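Local coordinates for universal stress protein (Pseudomonas aeruginosa UCBPP-PA14, PDB 7MQ5) that is of unknown function but belongs to the universal stress protein family, many of whose members bind ATP or related nucleotides, at residues Ile243-Arg248 with Val273-Asp278; Asp111-Leu116 with Thr259-Leu264; Leu116-Cys121 with Ala281-Leu286; Ala140-Asn145 with Ser176-Pro181. All coordinates share one frame; numbering follows the deposited sequence.

Contact 1: Ile243-Arg248 with Val273-Asp278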
loop_
_atom_site.group_PDB
_atom_site.type_symbol
_atom_site.label_atom_id
_atom_site.label_comp_id
_atom_site.label_asym_id
_atom_site.label_seq_id
_atom_site.Cartn_x
_atom_site.Cartn_y
_atom_site.Cartn_z
ATOM N N ILE A 243 5.475 1.302 1.197
ATOM C CA ILE A 243 6.711 0.616 0.751
ATOM C C ILE A 243 6.657 0.383 -0.755
ATOM O O ILE A 243 5.562 0.432 -1.366
ATOM C CB ILE A 243 6.919 -0.725 1.487
ATOM C CG1 ILE A 243 5.901 -1.782 1.048
ATOM C CG2 ILE A 243 6.932 -0.536 2.998
ATOM C CD1 ILE A 243 6.168 -3.153 1.617
ATOM N N GLY A 244 7.836 0.166 -1.322
ATOM C CA GLY A 244 7.959 -0.250 -2.722
ATOM C C GLY A 244 8.557 -1.638 -2.784
ATOM O O GLY A 244 9.302 -2.024 -1.869
ATOM N N THR A 245 8.168 -2.402 -3.789
ATOM C CA THR A 245 8.782 -3.709 -4.076
ATOM C C THR A 245 10.164 -3.482 -4.711
ATOM O O THR A 245 10.527 -2.332 -5.025
ATOM C CB THR A 245 7.814 -4.563 -4.903
ATOM O OG1 THR A 245 7.542 -3.862 -6.116
ATOM C CG2 THR A 245 6.532 -4.849 -4.157
ATOM N N VAL A 246 10.912 -4.556 -4.917
ATOM C CA VAL A 246 12.316 -4.445 -5.404
ATOM C C VAL A 246 12.344 -3.824 -6.811
ATOM O O VAL A 246 11.444 -4.076 -7.628
ATOM C CB VAL A 246 13.021 -5.811 -5.291
ATOM C CG1 VAL A 246 12.332 -6.876 -6.132
ATOM C CG2 VAL A 246 14.509 -5.737 -5.586
ATOM N N ALA A 247 13.386 -3.043 -7.109
ATOM C CA ALA A 247 13.440 -2.304 -8.395
ATOM C C ALA A 247 13.479 -3.261 -9.589
ATOM O O ALA A 247 12.901 -2.916 -10.643
ATOM C CB ALA A 247 14.620 -1.369 -8.403
ATOM N N ARG A 248 14.146 -4.406 -9.430
ATOM C CA ARG A 248 14.243 -5.416 -10.513
ATOM C C ARG A 248 13.879 -6.771 -9.923
ATOM O O ARG A 248 14.282 -7.052 -8.779
ATOM C CB ARG A 248 15.636 -5.422 -11.141
ATOM C CG ARG A 248 15.961 -4.108 -11.825
ATOM C CD ARG A 248 17.235 -4.143 -12.628
ATOM N NE ARG A 248 17.384 -2.895 -13.366
ATOM C CZ ARG A 248 18.371 -2.623 -14.207
ATOM N NH1 ARG A 248 18.396 -1.458 -14.830
ATOM N NH2 ARG A 248 19.323 -3.513 -14.432
ATOM N N VAL A 273 1.359 -0.865 -0.800
ATOM C CA VAL A 273 2.435 -1.522 -1.582
ATOM C C VAL A 273 2.458 -0.958 -3.003
ATOM O O VAL A 273 1.466 -1.106 -3.738
ATOM C CB VAL A 273 2.212 -3.041 -1.586
ATOM C CG1 VAL A 273 3.304 -3.737 -2.376
ATOM C CG2 VAL A 273 2.124 -3.587 -0.169
ATOM N N LEU A 274 3.570 -0.314 -3.341
ATOM C CA LEU A 274 3.797 0.265 -4.676
ATOM C C LEU A 274 4.829 -0.581 -5.417
ATOM O O LEU A 274 5.662 -1.217 -4.764
ATOM C CB LEU A 274 4.290 1.705 -4.522
ATOM C CG LEU A 274 3.385 2.607 -3.693
ATOM C CD1 LEU A 274 3.986 3.990 -3.568
ATOM C CD2 LEU A 274 1.989 2.682 -4.280
ATOM N N LYS A 275 4.761 -0.564 -6.737
ATOM C CA LYS A 275 5.732 -1.298 -7.574
ATOM C C LYS A 275 6.383 -0.336 -8.550
ATOM O O LYS A 275 5.808 0.695 -8.886
ATOM C CB LYS A 275 5.057 -2.425 -8.353
ATOM C CG LYS A 275 4.337 -3.461 -7.502
ATOM C CD LYS A 275 3.867 -4.634 -8.321
ATOM C CE LYS A 275 3.187 -5.724 -7.514
ATOM N NZ LYS A 275 1.790 -5.399 -7.126
ATOM N N PRO A 276 7.605 -0.658 -9.026
ATOM C CA PRO A 276 8.256 0.160 -10.044
ATOM C C PRO A 276 7.386 0.258 -11.301
ATOM O O PRO A 276 6.703 -0.689 -11.642
ATOM C CB PRO A 276 9.551 -0.602 -10.355
ATOM C CG PRO A 276 9.822 -1.401 -9.109
ATOM C CD PRO A 276 8.451 -1.776 -8.591
ATOM N N ASP A 277 7.477 1.389 -11.994
ATOM C CA ASP A 277 6.675 1.612 -13.226
ATOM C C ASP A 277 6.871 0.486 -14.255
ATOM O O ASP A 277 5.870 0.084 -14.864
ATOM C CB ASP A 277 7.008 2.957 -13.872
ATOM C CG ASP A 277 6.585 4.170 -13.063
ATOM O OD1 ASP A 277 5.772 4.007 -12.139
ATOM O OD2 ASP A 277 7.056 5.276 -13.391
ATOM N N ASP A 278 8.111 0.019 -14.446
ATOM C CA ASP A 278 8.421 -1.045 -15.446
ATOM C C ASP A 278 7.740 -2.368 -15.055
ATOM O O ASP A 278 7.356 -3.133 -15.963
ATOM C CB ASP A 278 9.932 -1.267 -15.585
ATOM C CG ASP A 278 10.709 -0.128 -16.229
ATOM O OD1 ASP A 278 10.073 0.818 -16.745
ATOM O OD2 ASP A 278 11.958 -0.202 -16.223
#
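Ile243-Gly244 and Val273-Leu274 pair as parallel strands: Leu274 N donates to Ile243 O (2.9 Å, 166°), Leu274 O takes the N-H of Thr245 (2.9 Å), and a Gly244 CA-H...O contact of 3.2 Å reaches the same Leu274 O. Beyond the strands the two chains stay side by side, and side chains take over. With chi1 at 60°, Thr245 OG1 sits between its own backbone N and carbonyl carbon, facing Pro276 CD at 3.4 Å and also meeting Lys275 CA and CG. The Thr245 and Val273 side chains cross at about a right angle, Thr245 CG2 touching Val273 CG1 at 3.9 Å. Farther on, the Pro276 ring presses CG against Val246 O (3.5 Å), with Ala247 O beside it. Gly244 to Ala247 corresponds in position to the start of the family's G-2X-G-9X-G(S/T) nucleotide motif, with alanine in place of the second glycine; whether nucleotide binds here is not established. Pro276 is the N-cap of helix 277-287. On one face of the sheet Ile243 and Val273 lie under helix 258-264, while Leu274, on the other, meets helix 148-167; Lys275 reaches Leu116 on helix 110-118 and the turn after it.

Contact 2: Asp111-Leu116 with Thr259-Leu264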
loop_
_atom_site.group_PDB
_atom_site.type_symbol
_atom_site.label_atom_id
_atom_site.label_comp_id
_atom_site.label_asym_id
_atom_site.label_seq_id
_atom_site.Cartn_x
_atom_site.Cartn_y
_atom_site.Cartn_z
ATOM N N ASP A 111 -3.224 -16.323 -0.426
ATOM C CA ASP A 111 -3.985 -15.650 -1.512
ATOM C C ASP A 111 -3.674 -14.143 -1.488
ATOM O O ASP A 111 -3.581 -13.542 -2.568
ATOM C CB ASP A 111 -5.480 -15.947 -1.435
ATOM C CG ASP A 111 -6.202 -15.520 -2.701
ATOM O OD1 ASP A 111 -6.117 -16.256 -3.719
ATOM O OD2 ASP A 111 -6.747 -14.421 -2.686
ATOM N N ASP A 112 -3.523 -13.554 -0.296
ATOM C CA ASP A 112 -3.119 -12.125 -0.172
ATOM C C ASP A 112 -1.783 -11.919 -0.898
ATOM O O ASP A 112 -1.596 -10.899 -1.580
ATOM C CB ASP A 112 -2.878 -11.719 1.288
ATOM C CG ASP A 112 -4.083 -11.546 2.198
ATOM O OD1 ASP A 112 -5.155 -11.209 1.676
ATOM O OD2 ASP A 112 -3.911 -11.715 3.458
ATOM N N TRP A 113 -0.863 -12.865 -0.736
ATOM C CA TRP A 113 0.458 -12.745 -1.397
ATOM C C TRP A 113 0.304 -12.792 -2.920
ATOM O O TRP A 113 1.015 -12.038 -3.605
ATOM C CB TRP A 113 1.436 -13.789 -0.854
ATOM C CG TRP A 113 2.165 -13.278 0.349
ATOM C CD1 TRP A 113 2.096 -13.695 1.648
ATOM C CD2 TRP A 113 3.012 -12.119 0.349
ATOM N NE1 TRP A 113 2.912 -12.914 2.430
ATOM C CE2 TRP A 113 3.448 -11.913 1.668
ATOM C CE3 TRP A 113 3.406 -11.224 -0.649
ATOM C CZ2 TRP A 113 4.332 -10.886 1.996
ATOM C CZ3 TRP A 113 4.244 -10.184 -0.319
ATOM C CH2 TRP A 113 4.704 -10.028 0.986
ATOM N N LYS A 114 -0.591 -13.626 -3.443
ATOM C CA LYS A 114 -0.775 -13.686 -4.915
ATOM C C LYS A 114 -1.388 -12.364 -5.396
ATOM O O LYS A 114 -1.000 -11.886 -6.465
ATOM C CB LYS A 114 -1.604 -14.916 -5.282
ATOM C CG LYS A 114 -0.844 -16.224 -5.104
ATOM C CD LYS A 114 -1.640 -17.465 -5.413
ATOM C CE LYS A 114 -0.816 -18.725 -5.250
ATOM N NZ LYS A 114 -1.640 -19.932 -5.462
ATOM N N LEU A 115 -2.295 -11.789 -4.611
ATOM C CA LEU A 115 -2.870 -10.475 -4.983
ATOM C C LEU A 115 -1.740 -9.440 -5.050
ATOM O O LEU A 115 -1.668 -8.665 -6.022
ATOM C CB LEU A 115 -3.921 -10.055 -3.951
ATOM C CG LEU A 115 -4.478 -8.647 -4.132
ATOM C CD1 LEU A 115 -5.159 -8.498 -5.476
ATOM C CD2 LEU A 115 -5.422 -8.297 -2.996
ATOM N N LEU A 116 -0.903 -9.396 -4.020
ATOM C CA LEU A 116 0.184 -8.384 -4.011
ATOM C C LEU A 116 1.187 -8.615 -5.140
ATOM O O LEU A 116 1.713 -7.643 -5.682
ATOM C CB LEU A 116 0.902 -8.428 -2.666
ATOM C CG LEU A 116 0.097 -7.900 -1.489
ATOM C CD1 LEU A 116 0.849 -8.107 -0.193
ATOM C CD2 LEU A 116 -0.259 -6.436 -1.677
ATOM N N THR A 259 12.950 -7.825 1.331
ATOM C CA THR A 259 12.596 -6.787 2.335
ATOM C C THR A 259 11.077 -6.660 2.418
ATOM O O THR A 259 10.528 -6.715 3.530
ATOM C CB THR A 259 13.247 -5.430 2.030
ATOM O OG1 THR A 259 14.660 -5.603 2.151
ATOM C CG2 THR A 259 12.789 -4.326 2.959
ATOM N N ALA A 260 10.423 -6.480 1.278
ATOM C CA ALA A 260 8.959 -6.296 1.313
ATOM C C ALA A 260 8.272 -7.565 1.830
ATOM O O ALA A 260 7.274 -7.426 2.549
ATOM C CB ALA A 260 8.448 -5.869 -0.047
ATOM N N GLU A 261 8.793 -8.752 1.507
ATOM C CA GLU A 261 8.159 -10.001 2.011
ATOM C C GLU A 261 8.159 -10.000 3.542
ATOM O O GLU A 261 7.095 -10.197 4.170
ATOM C CB GLU A 261 8.906 -11.231 1.496
ATOM C CG GLU A 261 8.652 -11.533 0.033
ATOM C CD GLU A 261 9.395 -12.752 -0.483
ATOM O OE1 GLU A 261 10.274 -13.261 0.242
ATOM O OE2 GLU A 261 9.090 -13.193 -1.602
ATOM N N VAL A 262 9.320 -9.746 4.135
ATOM C CA VAL A 262 9.416 -9.779 5.620
ATOM C C VAL A 262 8.583 -8.646 6.227
ATOM O O VAL A 262 7.824 -8.899 7.171
ATOM C CB VAL A 262 10.884 -9.710 6.074
ATOM C CG1 VAL A 262 10.990 -9.593 7.587
ATOM C CG2 VAL A 262 11.683 -10.904 5.567
ATOM N N VAL A 263 8.717 -7.427 5.711
ATOM C CA VAL A 263 7.984 -6.270 6.295
ATOM C C VAL A 263 6.462 -6.507 6.225
ATOM O O VAL A 263 5.756 -6.247 7.213
ATOM C CB VAL A 263 8.439 -4.981 5.581
ATOM C CG1 VAL A 263 7.575 -3.783 5.911
ATOM C CG2 VAL A 263 9.908 -4.709 5.857
ATOM N N LEU A 264 5.957 -6.978 5.092
ATOM C CA LEU A 264 4.488 -7.162 4.946
ATOM C C LEU A 264 3.944 -8.198 5.930
ATOM O O LEU A 264 2.782 -8.069 6.326
ATOM C CB LEU A 264 4.182 -7.562 3.499
ATOM C CG LEU A 264 3.905 -6.385 2.571
ATOM C CD1 LEU A 264 4.164 -6.737 1.109
ATOM C CD2 LEU A 264 2.490 -5.870 2.791
#
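Ala260 O meets the rim of the Trp113 indole, lying in the ring plane 4.0 Å from CH2. One residue on, Glu261 offers its backbone rather than its carboxylate: Glu261 O stands near the ring plane, 3.6 Å from Trp113 CZ2, while its side-chain CG comes only loosely to CH2. The benzo edge of the indole is thus set against two successive carbonyls of helix 258-264, consistent with a weakly favourable meeting of C-H edge and carbonyl oxygen. Leu264, one turn later, carries the apolar part. Its CD1 lies obliquely to the indole and only 3.3 Å from CH2, a tight approach, and its chi1 of -91° holds CG off a staggered position, consistent with some strain. Tip to tip with it comes Leu116, CD1 to CD1 at 3.8 Å; the same Leu116 methyl lies 3.9 Å above one face of the Trp113 ring, offset toward the rim. Trp113 NE1 is tied to Asp265, just beyond the second helix, which helps to hold the indole's rotation. The local axes stay 12.6 Å apart at 138°, so the tryptophan spans the gap instead of the backbones closing it. This is one helix layer of an alpha/beta/alpha sandwich, two helices meeting above the central antiparallel pair of strands 123-126 and 270-274, where two half-sheets, each parallel within itself, join, consistent with a tandem universal stress protein.

Contact 3: Leu116-Cys121 with Ala281-Leu286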
loop_
_atom_site.group_PDB
_atom_site.type_symbol
_atom_site.label_atom_id
_atom_site.label_comp_id
_atom_site.label_asym_id
_atom_site.label_seq_id
_atom_site.Cartn_x
_atom_site.Cartn_y
_atom_site.Cartn_z
ATOM N N LEU A 116 -0.903 -9.396 -4.020
ATOM C CA LEU A 116 0.184 -8.384 -4.011
ATOM C C LEU A 116 1.187 -8.615 -5.140
ATOM O O LEU A 116 1.713 -7.643 -5.682
ATOM C CB LEU A 116 0.902 -8.428 -2.666
ATOM C CG LEU A 116 0.097 -7.900 -1.489
ATOM C CD1 LEU A 116 0.849 -8.107 -0.193
ATOM C CD2 LEU A 116 -0.259 -6.436 -1.677
ATOM N N ARG A 117 1.456 -9.873 -5.469
ATOM C CA ARG A 117 2.424 -10.200 -6.538
ATOM C C ARG A 117 1.910 -9.707 -7.894
ATOM O O ARG A 117 2.647 -8.978 -8.587
ATOM C CB ARG A 117 2.627 -11.718 -6.528
ATOM C CG ARG A 117 3.600 -12.238 -7.567
ATOM C CD ARG A 117 3.960 -13.680 -7.256
ATOM N NE ARG A 117 4.530 -13.816 -5.920
ATOM C CZ ARG A 117 3.961 -14.416 -4.873
ATOM N NH1 ARG A 117 2.786 -15.016 -4.977
ATOM N NH2 ARG A 117 4.601 -14.442 -3.718
ATOM N N PHE A 118 0.645 -10.000 -8.198
ATOM C CA PHE A 118 0.134 -9.783 -9.579
ATOM C C PHE A 118 -0.653 -8.493 -9.777
ATOM O O PHE A 118 -0.902 -8.169 -10.943
ATOM C CB PHE A 118 -0.664 -11.013 -10.017
ATOM C CG PHE A 118 0.218 -12.220 -10.198
ATOM C CD1 PHE A 118 1.133 -12.270 -11.241
ATOM C CD2 PHE A 118 0.173 -13.278 -9.308
ATOM C CE1 PHE A 118 1.974 -13.363 -11.403
ATOM C CE2 PHE A 118 1.006 -14.373 -9.474
ATOM C CZ PHE A 118 1.907 -14.413 -10.517
ATOM N N ALA A 119 -1.028 -7.785 -8.717
ATOM C CA ALA A 119 -1.856 -6.580 -8.944
ATOM C C ALA A 119 -1.079 -5.543 -9.741
ATOM O O ALA A 119 0.003 -5.130 -9.325
ATOM C CB ALA A 119 -2.308 -6.012 -7.632
ATOM N N PRO A 120 -1.644 -5.032 -10.856
ATOM C CA PRO A 120 -0.943 -4.031 -11.662
ATOM C C PRO A 120 -1.261 -2.593 -11.239
ATOM O O PRO A 120 -1.401 -1.708 -12.066
ATOM C CB PRO A 120 -1.451 -4.349 -13.072
ATOM C CG PRO A 120 -2.879 -4.771 -12.842
ATOM C CD PRO A 120 -2.864 -5.527 -11.528
ATOM N N CYS A 121 -1.348 -2.392 -9.933
ATOM C CA CYS A 121 -1.666 -1.077 -9.355
ATOM C C CYS A 121 -1.308 -1.114 -7.881
ATOM O O CYS A 121 -1.057 -2.193 -7.330
ATOM C CB CYS A 121 -3.151 -0.754 -9.513
ATOM S SG CYS A 121 -4.274 -1.909 -8.673
ATOM N N ALA A 281 3.915 -2.015 -15.687
ATOM C CA ALA A 281 3.621 -2.165 -17.131
ATOM C C ALA A 281 3.572 -3.651 -17.509
ATOM O O ALA A 281 2.654 -4.043 -18.254
ATOM C CB ALA A 281 4.645 -1.417 -17.947
ATOM N N HIS A 282 4.527 -4.445 -17.024
ATOM C CA HIS A 282 4.564 -5.898 -17.357
ATOM C C HIS A 282 3.362 -6.602 -16.702
ATOM O O HIS A 282 2.733 -7.439 -17.363
ATOM C CB HIS A 282 5.922 -6.516 -16.972
ATOM C CG HIS A 282 7.056 -6.199 -17.898
ATOM N ND1 HIS A 282 8.039 -5.272 -17.592
ATOM C CD2 HIS A 282 7.383 -6.698 -19.110
ATOM C CE1 HIS A 282 8.916 -5.213 -18.578
ATOM N NE2 HIS A 282 8.537 -6.077 -19.522
ATOM N N LEU A 283 3.002 -6.225 -15.477
ATOM C CA LEU A 283 1.844 -6.868 -14.799
ATOM C C LEU A 283 0.535 -6.471 -15.484
ATOM O O LEU A 283 -0.385 -7.305 -15.495
ATOM C CB LEU A 283 1.848 -6.483 -13.319
ATOM C CG LEU A 283 2.956 -7.128 -12.486
ATOM C CD1 LEU A 283 2.916 -6.603 -11.062
ATOM C CD2 LEU A 283 2.834 -8.645 -12.477
ATOM N N GLU A 284 0.451 -5.249 -16.012
ATOM C CA GLU A 284 -0.768 -4.816 -16.750
ATOM C C GLU A 284 -0.932 -5.717 -17.981
ATOM O O GLU A 284 -2.065 -6.137 -18.262
ATOM C CB GLU A 284 -0.655 -3.331 -17.101
ATOM C CG GLU A 284 -1.750 -2.824 -18.021
ATOM C CD GLU A 284 -3.170 -2.869 -17.485
ATOM O OE1 GLU A 284 -3.353 -2.778 -16.262
ATOM O OE2 GLU A 284 -4.097 -3.000 -18.309
ATOM N N GLU A 285 0.170 -6.009 -18.684
ATOM C CA GLU A 285 0.123 -6.920 -19.860
ATOM C C GLU A 285 -0.359 -8.313 -19.420
ATOM O O GLU A 285 -1.229 -8.885 -20.115
ATOM C CB GLU A 285 1.499 -7.030 -20.523
ATOM C CG GLU A 285 2.004 -5.726 -21.111
ATOM C CD GLU A 285 3.376 -5.792 -21.763
ATOM O OE1 GLU A 285 4.044 -6.846 -21.655
ATOM O OE2 GLU A 285 3.775 -4.786 -22.379
ATOM N N LEU A 286 0.185 -8.849 -18.315
ATOM C CA LEU A 286 -0.227 -10.203 -17.840
ATOM C C LEU A 286 -1.714 -10.200 -17.453
ATOM O O LEU A 286 -2.418 -11.168 -17.787
ATOM C CB LEU A 286 0.625 -10.635 -16.640
ATOM C CG LEU A 286 2.067 -11.033 -16.920
ATOM C CD1 LEU A 286 2.814 -11.301 -15.624
ATOM C CD2 LEU A 286 2.113 -12.256 -17.812
HETATM O O HOH W 1 -0.855 -9.278 -13.435
HETATM O O HOH W 2 -2.093 -0.926 -14.577
#
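Leu283 reaches the end of helix 110-118 with CG anti to its carbonyl carbon (chi1 -71°) and CD1 carried on in an extended line (chi2 176°), which sets that methyl 3.4 Å from Arg117 O and 3.7 Å from Ala119 O. In this alpha/beta fold the contact lays the C-terminal helix 277-287 across the turn that leads from helix 110-118 into strand 123-126. Arg117 O is buried here without a polar partner, covered by the leucine methyls. The other branch, CD2, meets Phe118 CD1 at 4.2 Å, the two side chains crossing at about a right angle; one face of the phenyl ring carries Arg117 CG over its centre. Next along the turn, the Pro120 ring packs against the helix backbone, CB to Glu284 N at 3.6 Å, and its CB also touches Leu283 CB. No direct hydrogen bond joins the segments, yet two waters do. Water 1 donates to both Phe118 O and Leu283 O. The Glu284 chain bends at chi2, and its OE1 lies beside Pro120 CG and CB, where Gln86 of helix 77-88 also binds it. Water 2 donates to that OE1 at 2.8 Å and to Pro120 O at 2.7 Å.

Contact 4: Ala140-Asn145 with Ser176-Pro181; sequences AVDVGN and SAHPSP
Asp142 OD1 is gripped by two N-H groups, His178 ND1 at 3.1 Å and Gly144 N at 3.0 Å. The latter bond makes an Asx turn, nested in the type I beta turn from Asp142 to Asn145 that follows strand 136-141, the first strand of a beta-alpha-beta unit. His178 approaches in its own ring plane and uses the syn lone pair of OD1 in a nearly straight bond (170°), carboxylate and ring standing 75° apart; Gly144 N comes instead from above the carboxylate plane. A chi1 of -179° puts Asp142 CG anti to its backbone N, on the side of His178. Pro179 CD lies above one face of the imidazole, offset toward the rim, and Tyr200 of helix 193-211 meets the ring as well. A second bond ties the turn to strand 171-178: Val143 N donates to Ser176 OG at 3.0 Å, and Val143 CG2 packs on that hydroxyl at 3.3 Å. Val141 and Ser176 form the one parallel bridge, supported by a Ser176 CA-H...O contact to Val141 O, before the chains diverge. In nucleotide-binding relatives the loop after the strand equivalent to 136-141 lines the pocket; such a role here is only inferred. Where the strands part, water 3 spans the opening, donating to Val141 O at 2.9 Å and to Ala177 O at 2.8 Å.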
loop_
_atom_site.group_PDB
_atom_site.type_symbol
_atom_site.label_atom_id
_atom_site.label_comp_id
_atom_site.label_asym_id
_atom_site.label_seq_id
_atom_site.Cartn_x
_atom_site.Cartn_y
_atom_site.Cartn_z
ATOM N N ALA A 140 8.956 4.232 3.546
ATOM C CA ALA A 140 10.228 3.480 3.580
ATOM C C ALA A 140 10.981 3.689 2.263
ATOM O O ALA A 140 10.444 3.362 1.202
ATOM C CB ALA A 140 9.969 2.014 3.828
ATOM N N VAL A 141 12.194 4.223 2.349
ATOM C CA VAL A 141 13.058 4.445 1.161
ATOM C C VAL A 141 14.490 3.994 1.490
ATOM O O VAL A 141 14.738 3.483 2.610
ATOM C CB VAL A 141 13.012 5.929 0.759
ATOM C CG1 VAL A 141 11.600 6.385 0.415
ATOM C CG2 VAL A 141 13.622 6.804 1.847
ATOM N N ASP A 142 15.372 4.056 0.499
ATOM C CA ASP A 142 16.828 3.845 0.732
ATOM C C ASP A 142 17.519 5.022 0.048
ATOM O O ASP A 142 17.743 4.951 -1.165
ATOM C CB ASP A 142 17.345 2.486 0.249
ATOM C CG ASP A 142 18.835 2.270 0.513
ATOM O OD1 ASP A 142 19.506 3.227 0.970
ATOM O OD2 ASP A 142 19.319 1.147 0.264
ATOM N N VAL A 143 17.782 6.083 0.810
ATOM C CA VAL A 143 18.383 7.322 0.232
ATOM C C VAL A 143 19.780 7.027 -0.345
ATOM O O VAL A 143 20.251 7.842 -1.145
ATOM C CB VAL A 143 18.409 8.463 1.271
ATOM C CG1 VAL A 143 17.028 8.715 1.866
ATOM C CG2 VAL A 143 19.424 8.223 2.374
ATOM N N GLY A 144 20.380 5.879 -0.006
ATOM C CA GLY A 144 21.707 5.498 -0.524
ATOM C C GLY A 144 21.695 5.103 -1.996
ATOM O O GLY A 144 22.781 4.802 -2.508
ATOM N N ASN A 145 20.529 5.087 -2.658
ATOM C CA ASN A 145 20.477 4.717 -4.103
ATOM C C ASN A 145 19.639 5.752 -4.864
ATOM O O ASN A 145 18.444 5.888 -4.528
ATOM C CB ASN A 145 19.927 3.302 -4.305
ATOM C CG ASN A 145 20.011 2.822 -5.739
ATOM O OD1 ASN A 145 19.955 3.617 -6.679
ATOM N ND2 ASN A 145 20.124 1.517 -5.923
ATOM N N SER A 176 14.901 5.413 6.321
ATOM C CA SER A 176 15.908 5.030 5.312
ATOM C C SER A 176 16.814 3.998 5.966
ATOM O O SER A 176 17.487 4.346 6.943
ATOM C CB SER A 176 16.701 6.207 4.814
ATOM O OG SER A 176 17.641 5.796 3.832
ATOM N N ALA A 177 16.762 2.770 5.479
ATOM C CA ALA A 177 17.590 1.683 6.028
ATOM C C ALA A 177 18.608 1.316 4.959
ATOM O O ALA A 177 18.204 0.843 3.874
ATOM C CB ALA A 177 16.730 0.516 6.438
ATOM N N HIS A 178 19.868 1.608 5.257
ATOM C CA HIS A 178 21.006 1.364 4.339
ATOM C C HIS A 178 21.847 0.223 4.909
ATOM O O HIS A 178 22.150 0.224 6.101
ATOM C CB HIS A 178 21.778 2.677 4.166
ATOM C CG HIS A 178 22.809 2.639 3.095
ATOM N ND1 HIS A 178 22.480 2.747 1.759
ATOM C CD2 HIS A 178 24.154 2.537 3.154
ATOM C CE1 HIS A 178 23.582 2.691 1.037
ATOM N NE2 HIS A 178 24.622 2.564 1.871
ATOM N N PRO A 179 22.199 -0.810 4.107
ATOM C CA PRO A 179 23.018 -1.918 4.601
ATOM C C PRO A 179 24.343 -1.448 5.221
ATOM O O PRO A 179 24.907 -0.477 4.737
ATOM C CB PRO A 179 23.296 -2.766 3.348
ATOM C CG PRO A 179 22.144 -2.443 2.415
ATOM C CD PRO A 179 21.790 -0.998 2.705
ATOM N N SER A 180 24.799 -2.148 6.265
ATOM C CA SER A 180 26.076 -1.813 6.951
ATOM C C SER A 180 27.243 -1.988 5.982
ATOM O O SER A 180 27.325 -3.007 5.300
ATOM C CB SER A 180 26.263 -2.666 8.179
ATOM O OG SER A 180 25.172 -2.517 9.073
ATOM N N PRO A 181 28.152 -0.991 5.853
ATOM C CA PRO A 181 29.316 -1.119 4.975
ATOM C C PRO A 181 30.242 -2.269 5.403
ATOM O O PRO A 181 31.123 -2.585 4.626
ATOM C CB PRO A 181 30.043 0.230 5.113
ATOM C CG PRO A 181 28.973 1.185 5.605
ATOM C CD PRO A 181 28.074 0.338 6.479
HETATM O O HOH W 3 15.453 0.771 3.308
#

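Contact 1 is the hub. Lys275 NZ runs from it to Leu116 O (2.7 Å), in the helix of contact 2, and to Ala119 O (2.8 Å), in the turn of contact 3, while Lys275 CD touches Leu283 CD1. Val273 CG2 also lies 3.8 Å from Leu264 CD2, so contact 2 packs on the strand residues of contact 1. Contacts 2 and 3 share Leu116. Contact 4 joins the same sheet one strand farther along, Ile243 CG2 meeting Ala140 CB at 4.1 Å, and stands about 26 Å, centre to centre, from contact 3. Contacts 1 and 4, their centres about 15 Å apart, end in loops leaving adjacent strands where nucleotide-binding relatives hold their ligand, here only inferred.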